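Local atomic coordinates of uncharacterized tRNA/rRNA methyltransferase HI0380 (Haemophilus influenzae, PDB entry 3ILK), a protein that is uncharacterised but probably methylates tRNA or rRNA with S-adenosyl-L-methionine as methyl donor, as other members of the TrmH (SpoU) family do. Residues Val11-Ser16 with Cys37-Lys42; Ser16-Ile21 with Asp45-Ala50; Lys29-Thr34 with Ala148-Ser153; Glu97-Val102 with Tyr154-Ala159; Arg192-Leu197 with Ser231-Arg236. All coordinates share one frame; numbering follows the deposited sequence.

From the N terminus, interaction 1 pairs strand 8-13 with strand 35-39 and so closes the first beta-alpha-beta unit around helix 18-31. Interaction 2 starts at S16, which it shares with interaction 1, and crosses it along the chain; it joins the start of helix 18-31 to helix 46-50, and I21 packs on L38, T15 and P41. Interaction 3 crosses both, bringing the far end of helix 18-31 to helix 145-169. Interaction 4 crosses interaction 3, adding helix 95-104 to the next part of helix 145-169, where R157 probably bonds M31 O. Interaction 5 follows in series, about 52 Å from interaction 4 between centres, and joins two C-terminal helices.

Interaction 1: Val11-Ser16 with Cys37-Lys42; sequences VLIETS and CLVSPK
V39 lays its CG2 against two side chains of the neighbouring strand, I13 CD1 at 3.6 Å and V11 CG1 at 3.7 Å. It reaches them because CG1 stands anti to the backbone N (chi1 -175°) and CG2 is left anti to the carbonyl carbon. On the other face of the sheet L12 and L38 lie side by side, pointing the same way, and L12 CD1 meets L38 CD2. Strands 11-13 and 37-39 are parallel neighbours, 17° apart in direction, and belong to the beta-alpha-beta unit completed by helix 18-31. Their ladder shows the parallel pattern: L12 N donates to C37 O at 2.7 Å, and L12 O accepts from V39 N at 3.0 Å. E14 N then donates to V39 O (2.8 Å), its N-H...O angle of 139° marking a more bent bond where the strands give way to loops. In those loops K42 N donates a hydrogen bond to T15 O, and T15 OG1 comes 3.4 Å from P41 CB. Water 1 sits in the fork, donating to L12 O and V39 O and accepting from T15 N. Beyond the strands E14 forms a salt bridge with R115, while I13 lies close to G114, an S-adenosyl-L-methionine-binding position by similarity. L12 O and V39 O thus each receive one backbone N-H and one water hydrogen, which implies that these two carbonyls are satisfied where the strands diverge, while the side-chain contacts of V39 with V11 and I13, on one face, are apolar.

Interaction 2: Ser16-Ile21 with Asp45-Ala50; sequences SHSGNI and DEQSYA
S18, at the start of helix 18-31, turns its hydroxyl to the capping box formed by D45 and S48 at the start of helix 46-50. Its OG lies between the backbone N and the carbonyl carbon (chi1 56°) and donates to D45 OD1 at 2.7 Å. The carboxylate oxygen is met on its syn side, with the donor 32° out of the carboxylate plane. The same OD1 caps the helix by accepting from Q47 N, a weak bond, so the N-cap residue serves its own helix and the neighbouring one at once. S18 OG also touches Q47 CB at 3.4 Å. The carbonyl of S18 is used too: S48 OG, which completes the box by accepting from D45 N, donates to S18 O at 2.8 Å from above the carbonyl plane, 41° out of it. Next in sequence, G19 brings its CA to 3.7 Å from Q47 O, and its CA is 4.6 Å from that of S48, a close backbone approach between the two helix starts. I21, three residues after S18, has a side chain also lined by T15, P41 and V44; it points toward helix 46-50 and sets CD1 4.1 Å from S48 OG.

Interaction 3: Lys29-Thr34 with Ala148-Ser153; sequences KTMGLT and AVQLVS
The closest backbone approach between the two segments is M31 to S153, 5.9 Å between CA atoms, where the end of helix 18-31 meets the helical segment 148-153. The chain leaves helix 18-31 through a Schellman motif, with G32 at positive phi (97°). M31, a selenomethionine, packs its CB and CG over S153, CG lying 3.7 Å from S153 CB, and its chain bends at chi2 and again at chi3, which brings CE to 4.0 Å from Q150 OE1. One residue earlier, the T30 and Q150 side chains cross at about a right angle, with T30 OG1 3.2 Å from Q150 OE1; that hydroxyl is hydrogen-bonded to A27 O in its own helix. The S153 hydroxyl likewise turns back, donating to V149 O at 2.7 Å from 45° above the carbonyl plane, and V149 O also accepts from S153 N. N137 of the second subunit bonds K29 O, while its Y140 packs on T30 and its L143, a cofactor-binding position by similarity, on Q150. With no hydrogen bond between the segments and both hydroxyls bonded within their own helices, this contact at the dimer interface is held together mainly by van der Waals packing.

Interaction 4: Glu97-Val102 with Tyr154-Ala159; sequences ECAEKV and YELRMA
A99 fits its methyl group against the backbone of helix 145-169, CB lying 3.3 Å from E155 O and 3.6 Å from A159 CB. These small side chains let the CA atoms of A99 and L156 come within 4.9 Å, and the segment axes, inclined at 54°, approach to 8.4 Å. No hydrogen bond joins the two segments; this tight part is methyl against methyl and methyl against carbonyl. Beside it L156 reaches across with one branch, CD2, which touches V102 CB at 3.7 Å and A99 CB at 4.1 Å, and the side chain meets that of V102 at a slant. The other side is looser. E100 is solvent-exposed, points away from the partner helix and brings only its backbone N near, 4.2 Å from A159 CB. Beyond its carbonyl oxygen and CB, E155 adds little, since its carboxylate is engaged elsewhere: OE1 pairs with R96 and with Y154 of the second subunit, and OE2 with R96 of the second subunit. The contact therefore lies at the dimer interface, which Y154 and M158 reach from the same helix by packing on L151 and P135 of the second subunit. On the sheet side, V102 rests on I109 and L156 on I111, so that helices 95-104 and 145-169 both lie on strand 109-113 of the parallel sheet, with L33 also against L156.

Interaction 5: Arg192-Leu197 with Ser231-Arg236; sequences RIYQSL and SAVEKR
The R192 guanidinium meets the E234 carboxylate at its edge: E234 OE2 lies near the guanidinium plane, 3.0 Å from NH2, and E234 CD is in that plane as well. The two flat groups are turned 40° against each other, and NH2 stands 41° above the carboxylate plane. This salt bridge spans two helices of the C-terminal helical region, 180-197 and 220-240, whose segments run at 36° to one another with axes 10.6 Å apart at their closest. Its hydrogen bond is fairly straight. E234 gets there by an extended chain, with CG anti to the backbone N, whereas R192 bends at chi3. The other carboxylate oxygen, OE1, is bonded to Y189 OH, so the acid is held by both oxygens and links two residues of helix 180-197. Next to the charged pair lies the apolar part. I193 points toward helix 220-240 and divides its contacts between two branches, CD1 against the aliphatic stem of E234 (3.7 Å to CB) and CG2 against V233. Y194 only grazes this patch, its OH 4.5 Å from V233 CG2. I237, one turn on from V233, also packs on I193 and L197. The second subunit closes in here too: its V233 packs on L197 and its Y194 on V233, which places the contact at the dimer interface. V233 CG1 is the shared atom of the apolar patch, 3.8 Å from I193 CG2 and 4.2 Å from L197 CD2.

Interaction 1: Val11-Ser16 with Cys37-Lys42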
# COMPACT_ATOMS: atom_id res chain seq x y z
N VAL A 11 -3.31 8.77 24.11
CA VAL A 11 -3.36 9.92 25.02
C VAL A 11 -3.03 11.20 24.26
O VAL A 11 -2.02 11.29 23.61
CB VAL A 11 -2.34 9.76 26.19
CG1 VAL A 11 -2.44 11.01 27.14
CG2 VAL A 11 -2.53 8.34 26.92
N LEU A 12 -3.87 12.22 24.38
CA LEU A 12 -3.59 13.49 23.77
C LEU A 12 -3.31 14.58 24.84
O LEU A 12 -4.22 14.99 25.64
CB LEU A 12 -4.80 13.93 22.92
CG LEU A 12 -5.46 12.94 21.96
CD1 LEU A 12 -6.62 13.64 21.15
CD2 LEU A 12 -4.47 12.28 20.99
N ILE A 13 -2.05 15.04 24.84
CA ILE A 13 -1.59 16.07 25.79
C ILE A 13 -2.01 17.47 25.39
O ILE A 13 -1.55 18.00 24.37
CB ILE A 13 -0.08 16.11 25.92
CG1 ILE A 13 0.50 14.68 26.17
CG2 ILE A 13 0.35 17.04 27.06
CD1 ILE A 13 -0.05 13.97 27.41
N GLU A 14 -2.82 18.08 26.24
CA GLU A 14 -3.25 19.49 26.08
C GLU A 14 -3.63 19.80 24.68
O GLU A 14 -2.91 20.50 24.02
CB GLU A 14 -2.17 20.47 26.55
CG GLU A 14 -1.75 20.20 27.97
CD GLU A 14 -0.65 21.12 28.43
OE1 GLU A 14 -0.47 22.24 27.86
OE2 GLU A 14 0.01 20.79 29.41
N THR A 15 -4.78 19.31 24.23
CA THR A 15 -5.26 19.67 22.93
C THR A 15 -5.74 21.10 23.05
O THR A 15 -6.12 21.52 24.14
CB THR A 15 -6.48 18.80 22.53
OG1 THR A 15 -7.53 18.96 23.52
CG2 THR A 15 -6.08 17.34 22.40
N SER A 16 -5.73 21.81 21.93
CA SER A 16 -6.17 23.20 21.82
C SER A 16 -7.59 23.31 21.26
O SER A 16 -8.57 23.39 22.04
CB SER A 16 -5.22 23.99 20.92
OG SER A 16 -3.90 23.94 21.44
N CYS A 37 -7.74 9.10 25.82
CA CYS A 37 -7.50 9.85 27.05
C CYS A 37 -6.94 11.24 26.72
O CYS A 37 -5.95 11.36 25.96
CB CYS A 37 -6.54 9.04 27.91
SG CYS A 37 -6.07 9.77 29.48
N LEU A 38 -7.60 12.26 27.27
CA LEU A 38 -7.22 13.68 27.21
C LEU A 38 -6.56 14.19 28.51
O LEU A 38 -7.09 13.93 29.61
CB LEU A 38 -8.46 14.53 26.87
CG LEU A 38 -9.39 14.01 25.74
CD1 LEU A 38 -10.57 14.98 25.52
CD2 LEU A 38 -8.58 13.80 24.41
N VAL A 39 -5.38 14.83 28.39
CA VAL A 39 -4.74 15.53 29.51
C VAL A 39 -5.02 17.00 29.35
O VAL A 39 -4.65 17.62 28.34
CB VAL A 39 -3.25 15.25 29.60
CG1 VAL A 39 -2.58 15.90 30.87
CG2 VAL A 39 -2.96 13.67 29.59
N SER A 40 -5.73 17.57 30.33
CA SER A 40 -5.97 19.01 30.33
C SER A 40 -6.28 19.55 28.93
O SER A 40 -5.55 20.40 28.45
CB SER A 40 -4.75 19.79 30.83
OG SER A 40 -4.57 19.52 32.18
N PRO A 41 -7.33 19.03 28.28
CA PRO A 41 -7.73 19.66 27.05
C PRO A 41 -8.13 21.07 27.39
O PRO A 41 -8.66 21.37 28.49
CB PRO A 41 -8.97 18.86 26.61
CG PRO A 41 -9.52 18.32 27.90
CD PRO A 41 -8.27 17.96 28.68
N LYS A 42 -7.89 21.95 26.44
CA LYS A 42 -8.25 23.35 26.64
C LYS A 42 -9.75 23.49 26.59
O LYS A 42 -10.37 24.34 27.27
CB LYS A 42 -7.59 24.15 25.53
CG LYS A 42 -7.87 25.64 25.54
CD LYS A 42 -6.99 26.29 24.49
CE LYS A 42 -7.00 27.81 24.66
NZ LYS A 42 -8.39 28.25 24.87
O HOH W 1 -5.82 17.03 25.75

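Interaction 2: Ser16-Ile21 with Asp45-Ala50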
# COMPACT_ATOMS: atom_id res chain seq x y z
N SER A 16 -5.73 21.81 21.93
CA SER A 16 -6.17 23.20 21.82
C SER A 16 -7.59 23.31 21.26
O SER A 16 -8.57 23.39 22.04
CB SER A 16 -5.22 23.99 20.92
OG SER A 16 -3.90 23.94 21.44
N HIS A 17 -7.72 23.38 19.94
CA HIS A 17 -9.05 23.52 19.33
C HIS A 17 -9.84 22.26 19.64
O HIS A 17 -9.32 21.12 19.50
CB HIS A 17 -8.96 23.73 17.81
CG HIS A 17 -8.17 24.94 17.43
ND1 HIS A 17 -8.77 26.15 17.12
CD2 HIS A 17 -6.84 25.14 17.30
CE1 HIS A 17 -7.84 27.03 16.82
NE2 HIS A 17 -6.66 26.45 16.93
N SER A 18 -11.09 22.44 20.07
CA SER A 18 -11.91 21.33 20.53
C SER A 18 -12.23 20.38 19.38
O SER A 18 -12.52 19.22 19.60
CB SER A 18 -13.18 21.84 21.18
OG SER A 18 -13.85 22.66 20.29
N GLY A 19 -12.15 20.90 18.15
CA GLY A 19 -12.25 20.09 16.94
C GLY A 19 -11.17 19.05 16.77
O GLY A 19 -11.41 18.02 16.17
N ASN A 20 -9.97 19.30 17.30
CA ASN A 20 -8.86 18.37 17.17
C ASN A 20 -9.09 17.04 17.87
O ASN A 20 -8.62 15.99 17.41
CB ASN A 20 -7.58 19.00 17.71
CG ASN A 20 -7.16 20.22 16.92
OD1 ASN A 20 -7.71 20.49 15.85
ND2 ASN A 20 -6.19 20.97 17.43
N ILE A 21 -9.76 17.09 19.02
CA ILE A 21 -10.23 15.87 19.70
C ILE A 21 -11.19 15.09 18.78
O ILE A 21 -11.09 13.89 18.66
CB ILE A 21 -11.01 16.24 21.00
CG1 ILE A 21 -10.08 16.94 21.98
CG2 ILE A 21 -11.76 15.05 21.55
CD1 ILE A 21 -10.80 17.48 23.20
N ASP A 45 -16.30 20.56 23.41
CA ASP A 45 -17.62 21.15 23.23
C ASP A 45 -18.23 20.53 21.98
O ASP A 45 -17.74 19.50 21.53
CB ASP A 45 -17.48 22.66 23.05
CG ASP A 45 -16.57 23.02 21.88
OD1 ASP A 45 -16.49 22.23 20.90
OD2 ASP A 45 -15.90 24.08 21.93
N GLU A 46 -19.25 21.16 21.41
CA GLU A 46 -19.94 20.61 20.25
C GLU A 46 -18.98 20.26 19.09
O GLU A 46 -19.12 19.22 18.47
CB GLU A 46 -21.08 21.51 19.79
CG GLU A 46 -21.97 20.90 18.70
CD GLU A 46 -23.04 19.93 19.23
OE1 GLU A 46 -24.25 20.29 19.22
OE2 GLU A 46 -22.67 18.79 19.64
N GLN A 47 -17.98 21.12 18.86
CA GLN A 47 -16.97 20.87 17.83
C GLN A 47 -16.18 19.57 18.01
O GLN A 47 -15.79 18.96 17.02
CB GLN A 47 -15.99 22.06 17.71
CG GLN A 47 -16.63 23.35 17.21
CD GLN A 47 -17.53 23.10 16.03
OE1 GLN A 47 -17.08 22.60 14.98
NE2 GLN A 47 -18.82 23.41 16.19
N SER A 48 -15.94 19.15 19.27
CA SER A 48 -15.29 17.87 19.55
C SER A 48 -16.14 16.72 19.01
O SER A 48 -15.61 15.69 18.54
CB SER A 48 -15.06 17.69 21.06
OG SER A 48 -14.38 18.82 21.60
N TYR A 49 -17.45 16.91 19.08
CA TYR A 49 -18.42 15.94 18.60
C TYR A 49 -18.65 16.04 17.10
O TYR A 49 -18.59 15.03 16.39
CB TYR A 49 -19.73 16.06 19.37
CG TYR A 49 -19.55 15.64 20.80
CD1 TYR A 49 -19.63 14.30 21.14
CD2 TYR A 49 -19.25 16.58 21.80
CE1 TYR A 49 -19.46 13.89 22.46
CE2 TYR A 49 -19.08 16.18 23.13
CZ TYR A 49 -19.18 14.82 23.44
OH TYR A 49 -19.03 14.38 24.72
N ALA A 50 -18.88 17.26 16.62
CA ALA A 50 -19.05 17.52 15.19
C ALA A 50 -17.94 16.92 14.32
O ALA A 50 -18.23 16.23 13.36
CB ALA A 50 -19.18 19.01 14.92

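Interaction 3: Lys29-Thr34 with Ala148-Ser153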
# COMPACT_ATOMS: atom_id res chain seq x y z
N LYS A 29 -11.13 5.62 14.99
CA LYS A 29 -12.22 4.74 14.63
C LYS A 29 -12.04 4.13 13.23
O LYS A 29 -12.42 2.99 13.02
CB LYS A 29 -13.60 5.43 14.76
CG LYS A 29 -14.80 4.45 14.68
CD LYS A 29 -16.08 5.15 14.97
CE LYS A 29 -17.27 4.18 15.01
NZ LYS A 29 -18.48 4.90 15.41
N THR A 30 -11.47 4.88 12.28
CA THR A 30 -11.27 4.34 10.94
C THR A 30 -10.35 3.13 11.03
O THR A 30 -10.34 2.33 10.13
CB THR A 30 -10.63 5.35 9.92
OG1 THR A 30 -9.32 5.74 10.38
CG2 THR A 30 -11.46 6.58 9.76
N MSE A 31 -9.56 3.02 12.11
CA MSE A 31 -8.57 1.93 12.21
C MSE A 31 -8.90 0.93 13.30
O MSE A 31 -8.20 -0.07 13.47
CB MSE A 31 -7.14 2.48 12.40
CG MSE A 31 -6.65 3.28 11.22
SE MSE A 31 -6.48 2.24 9.58
CE MSE A 31 -7.35 3.43 8.32
N GLY A 32 -10.00 1.14 14.02
CA GLY A 32 -10.40 0.13 15.02
C GLY A 32 -9.95 0.43 16.45
O GLY A 32 -10.14 -0.41 17.34
N LEU A 33 -9.35 1.61 16.69
CA LEU A 33 -8.96 2.04 18.05
C LEU A 33 -10.16 2.63 18.77
O LEU A 33 -11.04 3.27 18.14
CB LEU A 33 -7.80 3.05 18.04
CG LEU A 33 -6.46 2.48 17.59
CD1 LEU A 33 -5.37 3.55 17.53
CD2 LEU A 33 -6.02 1.27 18.46
N THR A 34 -10.22 2.42 20.06
CA THR A 34 -11.37 2.90 20.84
C THR A 34 -11.04 3.65 22.13
O THR A 34 -11.94 4.27 22.70
CB THR A 34 -12.27 1.73 21.26
OG1 THR A 34 -11.45 0.78 21.95
CG2 THR A 34 -12.89 1.04 20.03
N ALA A 148 -1.05 12.83 12.85
CA ALA A 148 -0.18 11.91 13.55
C ALA A 148 -0.93 10.67 14.07
O ALA A 148 -0.42 9.54 13.99
CB ALA A 148 0.62 12.63 14.66
N VAL A 149 -2.12 10.88 14.62
CA VAL A 149 -2.91 9.78 15.14
C VAL A 149 -3.37 8.87 14.00
O VAL A 149 -3.28 7.66 14.12
CB VAL A 149 -4.11 10.30 16.01
CG1 VAL A 149 -5.06 9.12 16.47
CG2 VAL A 149 -3.55 11.10 17.26
N GLN A 150 -3.86 9.46 12.91
CA GLN A 150 -4.25 8.69 11.70
C GLN A 150 -3.11 7.76 11.31
O GLN A 150 -3.32 6.55 11.18
CB GLN A 150 -4.59 9.64 10.55
CG GLN A 150 -5.29 9.02 9.30
CD GLN A 150 -6.57 8.24 9.58
OE1 GLN A 150 -6.50 7.04 9.83
NE2 GLN A 150 -7.76 8.89 9.47
N LEU A 151 -1.89 8.29 11.19
CA LEU A 151 -0.77 7.48 10.67
C LEU A 151 -0.37 6.42 11.64
O LEU A 151 -0.07 5.27 11.25
CB LEU A 151 0.47 8.32 10.37
CG LEU A 151 0.54 9.25 9.17
CD1 LEU A 151 2.00 9.49 8.86
CD2 LEU A 151 -0.13 8.61 7.97
N VAL A 152 -0.35 6.75 12.92
CA VAL A 152 0.12 5.71 13.93
C VAL A 152 -0.94 4.59 14.01
O VAL A 152 -0.60 3.38 14.08
CB VAL A 152 0.31 6.35 15.31
CG1 VAL A 152 0.50 5.27 16.43
CG2 VAL A 152 1.47 7.35 15.29
N SER A 153 -2.21 5.01 13.99
CA SER A 153 -3.38 4.07 14.04
C SER A 153 -3.35 3.13 12.85
O SER A 153 -3.59 1.91 12.99
CB SER A 153 -4.72 4.84 13.99
OG SER A 153 -4.87 5.70 15.10

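Interaction 4: Glu97-Val102 with Tyr154-Ala159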
# COMPACT_ATOMS: atom_id res chain seq x y z
N GLU A 97 8.20 -0.21 13.19
CA GLU A 97 8.78 -0.96 14.32
C GLU A 97 7.94 -0.74 15.56
O GLU A 97 7.68 -1.64 16.31
CB GLU A 97 10.19 -0.50 14.64
CG GLU A 97 11.01 -1.52 15.45
CD GLU A 97 12.31 -0.95 16.06
OE1 GLU A 97 12.87 0.04 15.50
OE2 GLU A 97 12.77 -1.50 17.09
N CYS A 98 7.49 0.48 15.77
CA CYS A 98 6.69 0.75 16.94
C CYS A 98 5.42 -0.14 17.02
O CYS A 98 5.13 -0.73 18.06
CB CYS A 98 6.27 2.20 16.95
SG CYS A 98 5.34 2.51 18.43
N ALA A 99 4.70 -0.24 15.89
CA ALA A 99 3.48 -1.07 15.80
C ALA A 99 3.79 -2.56 16.02
O ALA A 99 3.02 -3.29 16.69
CB ALA A 99 2.80 -0.84 14.42
N GLU A 100 4.91 -3.04 15.49
CA GLU A 100 5.25 -4.43 15.74
C GLU A 100 5.45 -4.70 17.22
O GLU A 100 5.01 -5.74 17.72
CB GLU A 100 6.49 -4.85 14.98
CG GLU A 100 6.24 -4.94 13.50
CD GLU A 100 7.53 -5.00 12.74
OE1 GLU A 100 7.52 -4.62 11.54
OE2 GLU A 100 8.55 -5.40 13.36
N LYS A 101 6.10 -3.76 17.93
CA LYS A 101 6.24 -3.91 19.37
C LYS A 101 4.91 -3.84 20.10
O LYS A 101 4.71 -4.57 21.02
CB LYS A 101 7.09 -2.79 19.96
CG LYS A 101 8.58 -2.98 19.97
CD LYS A 101 9.13 -1.77 20.77
CE LYS A 101 10.41 -1.25 20.20
NZ LYS A 101 11.56 -2.16 20.59
N VAL A 102 4.06 -2.85 19.78
CA VAL A 102 2.78 -2.73 20.46
C VAL A 102 1.98 -4.05 20.32
O VAL A 102 1.52 -4.64 21.33
CB VAL A 102 2.03 -1.47 19.95
CG1 VAL A 102 0.69 -1.29 20.64
CG2 VAL A 102 2.92 -0.21 20.28
N TYR A 154 -3.07 3.69 11.67
CA TYR A 154 -2.97 2.90 10.47
C TYR A 154 -1.83 1.82 10.62
O TYR A 154 -2.03 0.69 10.32
CB TYR A 154 -2.76 3.80 9.26
CG TYR A 154 -2.19 3.07 8.05
CD1 TYR A 154 -3.02 2.31 7.19
CD2 TYR A 154 -0.86 3.15 7.76
CE1 TYR A 154 -2.48 1.65 6.09
CE2 TYR A 154 -0.32 2.48 6.64
CZ TYR A 154 -1.15 1.74 5.82
OH TYR A 154 -0.65 1.10 4.70
N GLU A 155 -0.65 2.19 11.09
CA GLU A 155 0.45 1.23 11.22
C GLU A 155 0.08 0.22 12.29
O GLU A 155 0.38 -0.96 12.15
CB GLU A 155 1.78 1.93 11.59
CG GLU A 155 2.56 2.59 10.44
CD GLU A 155 3.08 1.63 9.36
OE1 GLU A 155 3.98 2.03 8.62
OE2 GLU A 155 2.62 0.48 9.24
N LEU A 156 -0.62 0.65 13.33
CA LEU A 156 -1.16 -0.29 14.31
C LEU A 156 -2.11 -1.32 13.70
O LEU A 156 -1.95 -2.56 13.89
CB LEU A 156 -1.78 0.42 15.50
CG LEU A 156 -0.83 1.20 16.42
CD1 LEU A 156 -1.73 2.06 17.31
CD2 LEU A 156 0.12 0.27 17.27
N ARG A 157 -3.06 -0.86 12.90
CA ARG A 157 -3.96 -1.79 12.29
C ARG A 157 -3.22 -2.75 11.36
O ARG A 157 -3.50 -3.97 11.36
CB ARG A 157 -5.07 -1.08 11.53
CG ARG A 157 -6.11 -2.07 11.02
CD ARG A 157 -7.35 -1.42 10.39
NE ARG A 157 -8.33 -2.46 10.06
CZ ARG A 157 -9.20 -2.96 10.93
NH1 ARG A 157 -9.25 -2.51 12.17
NH2 ARG A 157 -10.01 -3.93 10.57
N MSE A 158 -2.28 -2.21 10.58
CA MSE A 158 -1.49 -3.06 9.64
C MSE A 158 -0.69 -4.11 10.40
O MSE A 158 -0.57 -5.23 9.94
CB MSE A 158 -0.50 -2.24 8.81
CG MSE A 158 -1.15 -1.26 7.84
SE MSE A 158 -2.27 -2.18 6.52
CE MSE A 158 -0.79 -3.16 5.69
N ALA A 159 -0.12 -3.73 11.55
CA ALA A 159 0.61 -4.70 12.38
C ALA A 159 -0.32 -5.81 12.88
O ALA A 159 0.02 -6.98 12.80
CB ALA A 159 1.29 -3.98 13.55

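Interaction 5: Arg192-Leu197 with Ser231-Arg236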
# COMPACT_ATOMS: atom_id res chain seq x y z
N ARG A 192 11.86 -33.40 -24.76
CA ARG A 192 11.22 -34.11 -25.86
C ARG A 192 10.34 -33.19 -26.74
O ARG A 192 10.48 -33.17 -27.96
CB ARG A 192 10.40 -35.31 -25.36
CG ARG A 192 9.78 -36.08 -26.54
CD ARG A 192 9.07 -37.34 -26.13
NE ARG A 192 7.65 -37.11 -25.90
CZ ARG A 192 7.06 -37.29 -24.72
NH1 ARG A 192 7.78 -37.70 -23.68
NH2 ARG A 192 5.75 -37.07 -24.59
N ILE A 193 9.43 -32.45 -26.10
CA ILE A 193 8.49 -31.59 -26.84
C ILE A 193 9.21 -30.49 -27.63
O ILE A 193 8.94 -30.26 -28.81
CB ILE A 193 7.38 -31.02 -25.90
CG1 ILE A 193 6.35 -32.12 -25.54
CG2 ILE A 193 6.70 -29.76 -26.48
CD1 ILE A 193 5.59 -32.73 -26.75
N TYR A 194 10.16 -29.83 -26.97
CA TYR A 194 10.86 -28.72 -27.60
C TYR A 194 11.95 -29.14 -28.58
O TYR A 194 12.34 -28.36 -29.44
CB TYR A 194 11.28 -27.70 -26.54
CG TYR A 194 10.07 -26.90 -26.10
CD1 TYR A 194 9.72 -25.72 -26.76
CD2 TYR A 194 9.25 -27.35 -25.07
CE1 TYR A 194 8.58 -24.99 -26.38
CE2 TYR A 194 8.10 -26.64 -24.69
CZ TYR A 194 7.79 -25.45 -25.35
OH TYR A 194 6.66 -24.76 -24.97
N GLN A 195 12.40 -30.39 -28.47
CA GLN A 195 13.20 -31.02 -29.51
C GLN A 195 12.32 -31.43 -30.69
O GLN A 195 12.76 -31.41 -31.83
CB GLN A 195 13.92 -32.25 -28.97
CG GLN A 195 15.13 -31.92 -28.14
CD GLN A 195 16.14 -33.05 -28.14
OE1 GLN A 195 15.94 -34.07 -27.48
NE2 GLN A 195 17.22 -32.86 -28.88
N SER A 196 11.09 -31.83 -30.39
CA SER A 196 10.13 -32.22 -31.40
C SER A 196 9.81 -31.01 -32.26
O SER A 196 9.65 -31.12 -33.48
CB SER A 196 8.86 -32.76 -30.73
OG SER A 196 7.97 -33.32 -31.67
N LEU A 197 9.73 -29.84 -31.63
CA LEU A 197 9.47 -28.57 -32.33
C LEU A 197 10.62 -28.15 -33.25
O LEU A 197 10.38 -27.57 -34.32
CB LEU A 197 9.17 -27.45 -31.32
CG LEU A 197 7.72 -27.07 -31.00
CD1 LEU A 197 6.70 -28.08 -31.50
CD2 LEU A 197 7.57 -26.83 -29.50
N SER A 231 1.21 -30.83 -22.54
CA SER A 231 0.20 -31.69 -23.12
C SER A 231 -0.61 -30.93 -24.15
O SER A 231 -0.95 -31.47 -25.20
CB SER A 231 -0.70 -32.26 -22.04
OG SER A 231 0.13 -32.86 -21.05
N ALA A 232 -0.91 -29.68 -23.84
CA ALA A 232 -1.61 -28.83 -24.80
C ALA A 232 -0.81 -28.71 -26.12
O ALA A 232 -1.35 -28.99 -27.18
CB ALA A 232 -1.94 -27.50 -24.18
N VAL A 233 0.46 -28.34 -26.03
CA VAL A 233 1.39 -28.31 -27.18
C VAL A 233 1.53 -29.70 -27.89
O VAL A 233 1.53 -29.77 -29.13
CB VAL A 233 2.81 -27.78 -26.75
CG1 VAL A 233 3.78 -27.73 -27.94
CG2 VAL A 233 2.68 -26.38 -26.14
N GLU A 234 1.63 -30.77 -27.10
CA GLU A 234 1.74 -32.12 -27.63
C GLU A 234 0.58 -32.52 -28.54
O GLU A 234 0.79 -33.03 -29.64
CB GLU A 234 1.92 -33.16 -26.52
CG GLU A 234 2.25 -34.55 -27.06
CD GLU A 234 2.62 -35.58 -26.00
OE1 GLU A 234 2.12 -35.53 -24.84
OE2 GLU A 234 3.43 -36.47 -26.34
N LYS A 235 -0.64 -32.30 -28.05
CA LYS A 235 -1.87 -32.54 -28.82
C LYS A 235 -1.80 -31.87 -30.19
O LYS A 235 -2.14 -32.47 -31.21
CB LYS A 235 -3.11 -32.08 -28.04
CG LYS A 235 -3.37 -32.87 -26.76
CD LYS A 235 -4.61 -32.40 -25.96
CE LYS A 235 -4.37 -31.11 -25.15
NZ LYS A 235 -4.66 -29.87 -25.98
N ARG A 236 -1.33 -30.62 -30.21
CA ARG A 236 -1.17 -29.86 -31.46
C ARG A 236 -0.13 -30.47 -32.42
O ARG A 236 -0.40 -30.62 -33.61
CB ARG A 236 -0.81 -28.40 -31.16
CG ARG A 236 -1.93 -27.37 -31.41
CD ARG A 236 -2.71 -27.61 -32.68
NE ARG A 236 -2.93 -26.35 -33.39
CZ ARG A 236 -3.77 -25.40 -33.00
NH1 ARG A 236 -4.50 -25.54 -31.90
NH2 ARG A 236 -3.88 -24.29 -33.73